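Local structure of TIR protein (Paracoccus denitrificans PD1222, 3H16) at residues D22-H27 and K69-S74; F55-G60 and T83-K88; G60-R65 and Q92-G97. The protein carries a bacterial TIR domain, a compact alpha/beta module with a parallel central sheet, from a family widely found in immune and signalling proteins. One frame throughout, in Å; residues are numbered along the deposited sequence.

Contact 1: residues D22-H27 and K69-S74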
# COMPACT_ATOMS: atom_id res chain seq x y z
N ASP B 22 2.30 -15.76 12.12
CA ASP B 22 1.90 -14.93 11.00
C ASP B 22 2.64 -13.61 11.11
O ASP B 22 3.19 -13.09 10.13
CB ASP B 22 0.39 -14.64 11.02
CG ASP B 22 -0.46 -15.85 10.64
OD1 ASP B 22 -0.29 -16.40 9.52
OD2 ASP B 22 -1.32 -16.24 11.45
N ILE B 23 2.69 -13.09 12.33
CA ILE B 23 3.29 -11.80 12.59
C ILE B 23 4.06 -11.68 13.89
O ILE B 23 3.61 -12.15 14.94
CB ILE B 23 2.19 -10.72 12.66
CG1 ILE B 23 1.39 -10.70 11.35
CG2 ILE B 23 2.79 -9.36 12.97
CD1 ILE B 23 0.26 -9.71 11.34
N PHE B 24 5.22 -11.03 13.82
CA PHE B 24 6.00 -10.76 15.02
C PHE B 24 6.01 -9.24 15.09
O PHE B 24 6.03 -8.58 14.05
CB PHE B 24 7.42 -11.31 14.94
CG PHE B 24 8.32 -10.60 13.98
CD1 PHE B 24 8.42 -11.02 12.66
CD2 PHE B 24 9.14 -9.56 14.41
CE1 PHE B 24 9.33 -10.44 11.78
CE2 PHE B 24 10.06 -8.96 13.54
CZ PHE B 24 10.16 -9.41 12.22
N ILE B 25 5.95 -8.67 16.29
CA ILE B 25 5.93 -7.21 16.45
C ILE B 25 7.17 -6.61 17.11
O ILE B 25 7.30 -6.62 18.34
CB ILE B 25 4.71 -6.76 17.28
CG1 ILE B 25 3.44 -7.39 16.73
CG2 ILE B 25 4.60 -5.25 17.25
CD1 ILE B 25 2.19 -7.00 17.50
N SER B 26 8.08 -6.07 16.30
CA SER B 26 9.30 -5.44 16.80
C SER B 26 8.89 -4.11 17.46
O SER B 26 8.11 -3.34 16.88
CB SER B 26 10.27 -5.17 15.65
OG SER B 26 11.48 -4.60 16.12
N HIS B 27 9.42 -3.83 18.64
CA HIS B 27 9.05 -2.62 19.36
C HIS B 27 10.02 -2.33 20.50
O HIS B 27 10.71 -3.24 20.98
CB HIS B 27 7.66 -2.79 19.97
CG HIS B 27 7.60 -3.85 21.03
ND1 HIS B 27 7.59 -5.19 20.74
CD2 HIS B 27 7.64 -3.75 22.38
CE1 HIS B 27 7.61 -5.88 21.87
NE2 HIS B 27 7.64 -5.03 22.88
N LYS B 69 15.57 -13.30 13.24
CA LYS B 69 14.86 -14.28 14.05
C LYS B 69 13.37 -14.21 13.75
O LYS B 69 12.76 -15.21 13.36
CB LYS B 69 15.10 -14.01 15.54
CG LYS B 69 14.34 -14.94 16.48
CD LYS B 69 14.51 -14.52 17.93
CE LYS B 69 13.64 -15.33 18.87
NZ LYS B 69 13.68 -14.81 20.27
N GLY B 70 12.79 -13.02 13.94
CA GLY B 70 11.37 -12.85 13.69
C GLY B 70 10.92 -13.30 12.31
O GLY B 70 9.86 -13.91 12.15
N LEU B 71 11.74 -13.00 11.30
CA LEU B 71 11.41 -13.37 9.94
C LEU B 71 11.67 -14.84 9.65
O LEU B 71 11.16 -15.39 8.68
CB LEU B 71 12.20 -12.48 8.97
CG LEU B 71 11.68 -11.05 8.81
CD1 LEU B 71 12.72 -10.16 8.16
CD2 LEU B 71 10.41 -11.08 7.99
N GLY B 72 12.45 -15.47 10.52
CA GLY B 72 12.75 -16.88 10.34
C GLY B 72 11.61 -17.82 10.68
O GLY B 72 11.60 -18.97 10.25
N SER B 73 10.64 -17.33 11.45
CA SER B 73 9.50 -18.16 11.85
C SER B 73 8.15 -17.47 11.61
O SER B 73 7.10 -18.05 11.89
CB SER B 73 9.61 -18.50 13.34
OG SER B 73 10.93 -18.84 13.69
N SER B 74 8.18 -16.25 11.09
CA SER B 74 6.95 -15.51 10.84
C SER B 74 6.81 -15.20 9.37
O SER B 74 7.78 -15.23 8.62
CB SER B 74 6.93 -14.20 11.62
OG SER B 74 7.25 -14.40 12.99
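Phe24 lays one face of its ring on the backbone of Gly70, whose CA lies 3.6 Å from the ring centroid and only 11° off the ring normal, a CH-pi contact over the middle of the ring. With no side chain on Gly70, the ring can come down directly on the helix backbone. The same residue also meets the ring through its O, which stands 3.3 Å from Phe24 CD1. One atom further round the ring, Leu71 adds an apolar contact: its CG is 3.8 Å from Phe24 CE1, while CD2 lies at the ring edge, in plane. Ser74 OG stands obliquely to the ring, 3.6 Å from Phe24 CD1. A chi1 of 70° sets Phe24 CG between the backbone N and the carbonyl carbon, on the helix side of the strand.

Ser74 OG is fixed by two bonds. It donates to Gly70 O over 2.8 Å and accepts from the indole NE1 of Trp51. Gly70 O also takes a weak bond from Ser74 N, so this buried carbonyl is tied to one residue twice. Asp22 comes in through its backbone, O 4.2 Å from Ser74 CB; its carboxylate forms a salt bridge with Arg75 and a hydrogen bond with Glu49 N. Beyond this first shell, Phe55 and Trp51 of strand 50-57 pack against Phe24, the ring planes of Phe24 and Phe55 being about 35° apart. Helix 63-73 packs on strand 21-28 while linking strands 50-57 and 74-81, which flank it in the sheet: the beta-alpha-beta crossover of the flavodoxin-like TIR fold.

Contact 2: residues F55-G60 and T83-K88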
# COMPACT_ATOMS: atom_id res chain seq x y z
N PHE B 55 10.62 -9.83 21.63
CA PHE B 55 10.96 -8.86 20.60
C PHE B 55 11.01 -7.43 21.12
O PHE B 55 11.01 -6.48 20.33
CB PHE B 55 9.99 -8.98 19.44
CG PHE B 55 10.14 -10.26 18.67
CD1 PHE B 55 11.16 -10.42 17.74
CD2 PHE B 55 9.26 -11.32 18.88
CE1 PHE B 55 11.32 -11.61 17.04
CE2 PHE B 55 9.41 -12.53 18.18
CZ PHE B 55 10.44 -12.67 17.27
N SER B 56 11.04 -7.27 22.44
CA SER B 56 11.14 -5.95 23.05
C SER B 56 12.59 -5.53 22.87
O SER B 56 13.49 -6.35 23.01
CB SER B 56 10.81 -6.01 24.54
OG SER B 56 9.58 -6.65 24.74
N LEU B 57 12.82 -4.27 22.56
CA LEU B 57 14.18 -3.81 22.36
C LEU B 57 14.68 -2.81 23.41
O LEU B 57 13.90 -2.03 23.97
CB LEU B 57 14.30 -3.23 20.95
CG LEU B 57 13.95 -4.26 19.86
CD1 LEU B 57 13.78 -3.58 18.52
CD2 LEU B 57 15.04 -5.33 19.79
N ARG B 58 15.98 -2.86 23.66
CA ARG B 58 16.66 -1.99 24.61
C ARG B 58 17.95 -1.47 23.95
O ARG B 58 18.53 -2.15 23.11
CB ARG B 58 16.99 -2.78 25.88
CG ARG B 58 15.77 -3.43 26.50
CD ARG B 58 16.12 -4.28 27.71
NE ARG B 58 17.03 -5.37 27.38
CZ ARG B 58 17.52 -6.23 28.26
NH1 ARG B 58 17.18 -6.13 29.54
NH2 ARG B 58 18.34 -7.19 27.88
N PRO B 59 18.41 -0.26 24.34
CA PRO B 59 19.62 0.31 23.76
C PRO B 59 20.72 -0.73 23.70
O PRO B 59 20.96 -1.41 24.68
CB PRO B 59 19.98 1.44 24.73
CG PRO B 59 18.65 1.84 25.29
CD PRO B 59 17.99 0.50 25.53
N GLY B 60 21.36 -0.86 22.55
CA GLY B 60 22.43 -1.84 22.45
C GLY B 60 21.99 -3.10 21.74
O GLY B 60 22.73 -3.61 20.89
N THR B 83 8.71 7.49 19.29
CA THR B 83 9.81 8.23 19.88
C THR B 83 10.71 7.28 20.67
O THR B 83 11.93 7.39 20.60
CB THR B 83 9.30 9.31 20.83
OG1 THR B 83 8.50 10.24 20.10
CG2 THR B 83 10.46 10.05 21.48
N HIS B 84 10.09 6.37 21.42
CA HIS B 84 10.80 5.38 22.23
C HIS B 84 11.71 4.49 21.40
O HIS B 84 12.81 4.15 21.82
CB HIS B 84 9.82 4.47 22.98
CG HIS B 84 9.06 5.15 24.06
ND1 HIS B 84 9.68 5.74 25.14
CD2 HIS B 84 7.73 5.35 24.23
CE1 HIS B 84 8.76 6.27 25.94
NE2 HIS B 84 7.57 6.04 25.40
N PHE B 85 11.23 4.10 20.23
CA PHE B 85 12.04 3.25 19.37
C PHE B 85 13.13 4.11 18.74
O PHE B 85 14.21 3.61 18.40
CB PHE B 85 11.16 2.59 18.31
CG PHE B 85 11.92 1.82 17.28
CD1 PHE B 85 12.42 2.45 16.15
CD2 PHE B 85 12.11 0.45 17.42
CE1 PHE B 85 13.09 1.73 15.17
CE2 PHE B 85 12.78 -0.29 16.45
CZ PHE B 85 13.27 0.36 15.32
N PHE B 86 12.86 5.41 18.59
CA PHE B 86 13.85 6.30 18.00
C PHE B 86 14.96 6.65 18.99
O PHE B 86 16.13 6.72 18.60
CB PHE B 86 13.20 7.61 17.52
CG PHE B 86 12.24 7.43 16.38
CD1 PHE B 86 12.32 6.32 15.54
CD2 PHE B 86 11.28 8.40 16.11
CE1 PHE B 86 11.46 6.19 14.44
CE2 PHE B 86 10.42 8.28 15.02
CZ PHE B 86 10.52 7.16 14.18
N LYS B 87 14.60 6.86 20.25
CA LYS B 87 15.58 7.21 21.26
C LYS B 87 16.52 6.08 21.64
O LYS B 87 17.27 6.20 22.60
CB LYS B 87 14.89 7.75 22.50
CG LYS B 87 14.19 9.09 22.26
CD LYS B 87 13.83 9.78 23.56
CE LYS B 87 13.21 11.15 23.29
NZ LYS B 87 12.86 11.84 24.56
N LYS B 88 16.49 4.98 20.88
CA LYS B 88 17.37 3.86 21.18
C LYS B 88 18.73 4.04 20.49
O LYS B 88 19.69 3.33 20.80
CB LYS B 88 16.75 2.53 20.72
CG LYS B 88 15.54 2.07 21.53
CD LYS B 88 15.95 1.60 22.92
CE LYS B 88 14.74 1.26 23.75
NZ LYS B 88 13.82 2.41 23.78
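Lys88 and Pro59 make the closest apolar contact between 55-60 and 83-88. The aliphatic part of the lysine crosses the proline ring obliquely: Lys88 CD lies 3.5 Å from Pro59 CD and 3.6 Å from Pro59 CG. It also reaches the ring nitrogen, with 3.4 Å between Lys88 CD and Pro59 N. Deeper in, a second apolar pair forms where Leu57 and Phe85 run side by side and point the same way. Here Leu57 CD1 meets the edge of the aromatic ring, near its plane, 4.0 Å from Phe85 CE2. Leu63, from helix 63-73, touches both of these side chains, and Trp90 flanks them as well.

Segment 55-60 carries the end of strand 50-57 into the BB loop of the TIR fold, and 83-88 is the short helix that follows strand 74-81. Between the two strands in the sheet lies strand 21-28, to which Leu57 is hydrogen-bonded through its backbone at His27.

The polar contacts gather round the end of the lysine. No hydrogen bond joins the segments, but Lys88 CE rests 3.4 Å from Leu57 O. The chain bends at chi2 and again at chi4 (-55°), and the latter turn brings NZ back toward the preceding helix 83-86. There it donates to His84 O at 2.8 Å, standing above the carbonyl plane, 40° out of it. A salt bridge to Glu30 holds the same ammonium, so a charge on a largely buried side chain has both a carboxylate and a helix carbonyl as partners.

Contact 3: residues G60-R65 and Q92-G97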
# COMPACT_ATOMS: atom_id res chain seq x y z
N GLY B 60 21.36 -0.86 22.55
CA GLY B 60 22.43 -1.84 22.45
C GLY B 60 21.99 -3.10 21.74
O GLY B 60 22.73 -3.61 20.89
N ASP B 61 20.81 -3.61 22.09
CA ASP B 61 20.30 -4.82 21.45
C ASP B 61 20.51 -4.74 19.95
O ASP B 61 20.65 -3.64 19.39
CB ASP B 61 18.80 -5.00 21.72
CG ASP B 61 18.52 -5.48 23.11
OD1 ASP B 61 19.21 -6.41 23.57
OD2 ASP B 61 17.59 -4.94 23.74
N SER B 62 20.52 -5.90 19.30
CA SER B 62 20.71 -5.95 17.86
C SER B 62 19.40 -6.04 17.09
O SER B 62 18.86 -7.14 16.92
CB SER B 62 21.59 -7.15 17.48
OG SER B 62 21.61 -7.34 16.07
N LEU B 63 18.90 -4.90 16.63
CA LEU B 63 17.67 -4.90 15.84
C LEU B 63 17.91 -5.90 14.71
O LEU B 63 17.02 -6.68 14.35
CB LEU B 63 17.42 -3.51 15.27
CG LEU B 63 16.20 -3.34 14.34
CD1 LEU B 63 14.94 -3.82 15.06
CD2 LEU B 63 16.08 -1.88 13.93
N ARG B 64 19.12 -5.87 14.17
CA ARG B 64 19.55 -6.75 13.09
C ARG B 64 19.11 -8.20 13.33
O ARG B 64 18.23 -8.71 12.63
CB ARG B 64 21.07 -6.71 12.95
CG ARG B 64 21.59 -6.00 11.71
CD ARG B 64 21.12 -6.72 10.45
NE ARG B 64 21.55 -6.04 9.23
CZ ARG B 64 21.19 -6.41 8.00
NH1 ARG B 64 20.39 -7.45 7.82
NH2 ARG B 64 21.63 -5.73 6.95
N ARG B 65 19.71 -8.85 14.32
CA ARG B 65 19.42 -10.24 14.64
C ARG B 65 17.98 -10.47 15.03
O ARG B 65 17.41 -11.51 14.70
CB ARG B 65 20.34 -10.74 15.76
CG ARG B 65 21.82 -10.77 15.40
CD ARG B 65 22.66 -11.41 16.49
NE ARG B 65 24.08 -11.37 16.15
CZ ARG B 65 24.81 -10.27 16.10
NH1 ARG B 65 24.27 -9.09 16.37
NH2 ARG B 65 26.10 -10.33 15.78
N GLN B 92 23.11 3.20 11.56
CA GLN B 92 22.51 3.00 10.24
C GLN B 92 22.53 1.52 9.83
O GLN B 92 21.54 0.99 9.31
CB GLN B 92 23.24 3.83 9.18
CG GLN B 92 22.79 3.56 7.75
CD GLN B 92 21.40 4.10 7.46
OE1 GLN B 92 21.18 5.31 7.50
NE2 GLN B 92 20.46 3.21 7.17
N LYS B 93 23.66 0.87 10.06
CA LYS B 93 23.83 -0.53 9.70
C LYS B 93 22.83 -1.44 10.43
O LYS B 93 22.62 -2.59 10.05
CB LYS B 93 25.27 -0.96 10.01
CG LYS B 93 25.72 -2.24 9.32
CD LYS B 93 27.19 -2.54 9.59
CE LYS B 93 28.11 -1.46 9.01
NZ LYS B 93 29.54 -1.74 9.31
N GLU B 94 22.21 -0.92 11.48
CA GLU B 94 21.25 -1.71 12.25
C GLU B 94 19.85 -1.54 11.67
O GLU B 94 18.98 -2.39 11.86
CB GLU B 94 21.28 -1.27 13.71
CG GLU B 94 20.81 -2.32 14.69
CD GLU B 94 21.78 -3.48 14.82
OE1 GLU B 94 21.46 -4.46 15.51
OE2 GLU B 94 22.87 -3.40 14.22
N LEU B 95 19.63 -0.43 10.97
CA LEU B 95 18.34 -0.14 10.37
C LEU B 95 18.18 -0.78 9.00
O LEU B 95 17.07 -1.16 8.63
CB LEU B 95 18.16 1.37 10.24
CG LEU B 95 18.05 2.09 11.58
CD1 LEU B 95 17.67 3.55 11.38
CD2 LEU B 95 17.00 1.37 12.44
N ASP B 96 19.29 -0.92 8.27
CA ASP B 96 19.29 -1.48 6.91
C ASP B 96 18.43 -2.72 6.63
O ASP B 96 17.82 -2.81 5.56
CB ASP B 96 20.73 -1.76 6.45
CG ASP B 96 21.54 -0.48 6.24
OD1 ASP B 96 20.95 0.58 5.95
OD2 ASP B 96 22.79 -0.55 6.34
N GLY B 97 18.38 -3.67 7.55
CA GLY B 97 17.58 -4.86 7.31
C GLY B 97 16.09 -4.59 7.33
O GLY B 97 15.31 -5.31 6.70
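The backbones come nearest at Arg64 and Glu94, whose CA atoms are 5.4 Å apart, where the first turn of helix 63-73 meets the weakly bonded helix 92-95. In the TIR fold this is the exit of the BB loop, and Ser62 is the N-cap: its OG accepts from Arg65 N at 3.0 Å in a nearly straight bond (174°).

Glu94 sends its carboxylate to the same helix start. Its chain bends at chi2 (70°), which turns CD toward the segment 60-65, and OE1 then accepts from Ser62 OG at 2.9 Å and from Arg64 N at 3.0 Å. OE1 is crowded in the model, so its exact place is less certain than these lengths suggest. The cap hydroxyl thus serves the helix that follows it and, if OE1 is placed correctly, the carboxylate across the contact.

On the buried side, Leu63 CB packs on Glu94 CG at 3.6 Å, and Leu63 CD2 meets Leu95 CD2 at 3.7 Å. Trp90 borders both leucines.

Arg64 runs outward past Glu94 with no ion pair between them, its guanidinium plane 89° from the carboxylate. It instead lies against the backbone of 92-97, with Lys93 O at its edge, 3.7 Å from NE, and Gly97 N 3.9 Å above the plane, over the centre of the guanidinium.

How the contacts relate
Leu63 ties the three contacts together. From contact 3 its CD1 reaches Leu57 CD1 of contact 2 and Ser26 OG of contact 1, each at 3.7 Å, while its CD2 lies 3.8 Å from Phe85 CZ. Contacts 2 and 3 are the nearer neighbours, their centres about 11 Å apart, and they share Gly60 in the loop between strand 50-57 and helix 63-73. Contact 1 uses the other end of that helix, with its centre about 15 Å from that of contact 3 and 16 Å from that of contact 2. It joins contact 2 through the sheet, by a probable His27 O to Leu57 N hydrogen bond of 2.8 Å, and through Phe55 CE1, 3.6 Å from Gly70 CA.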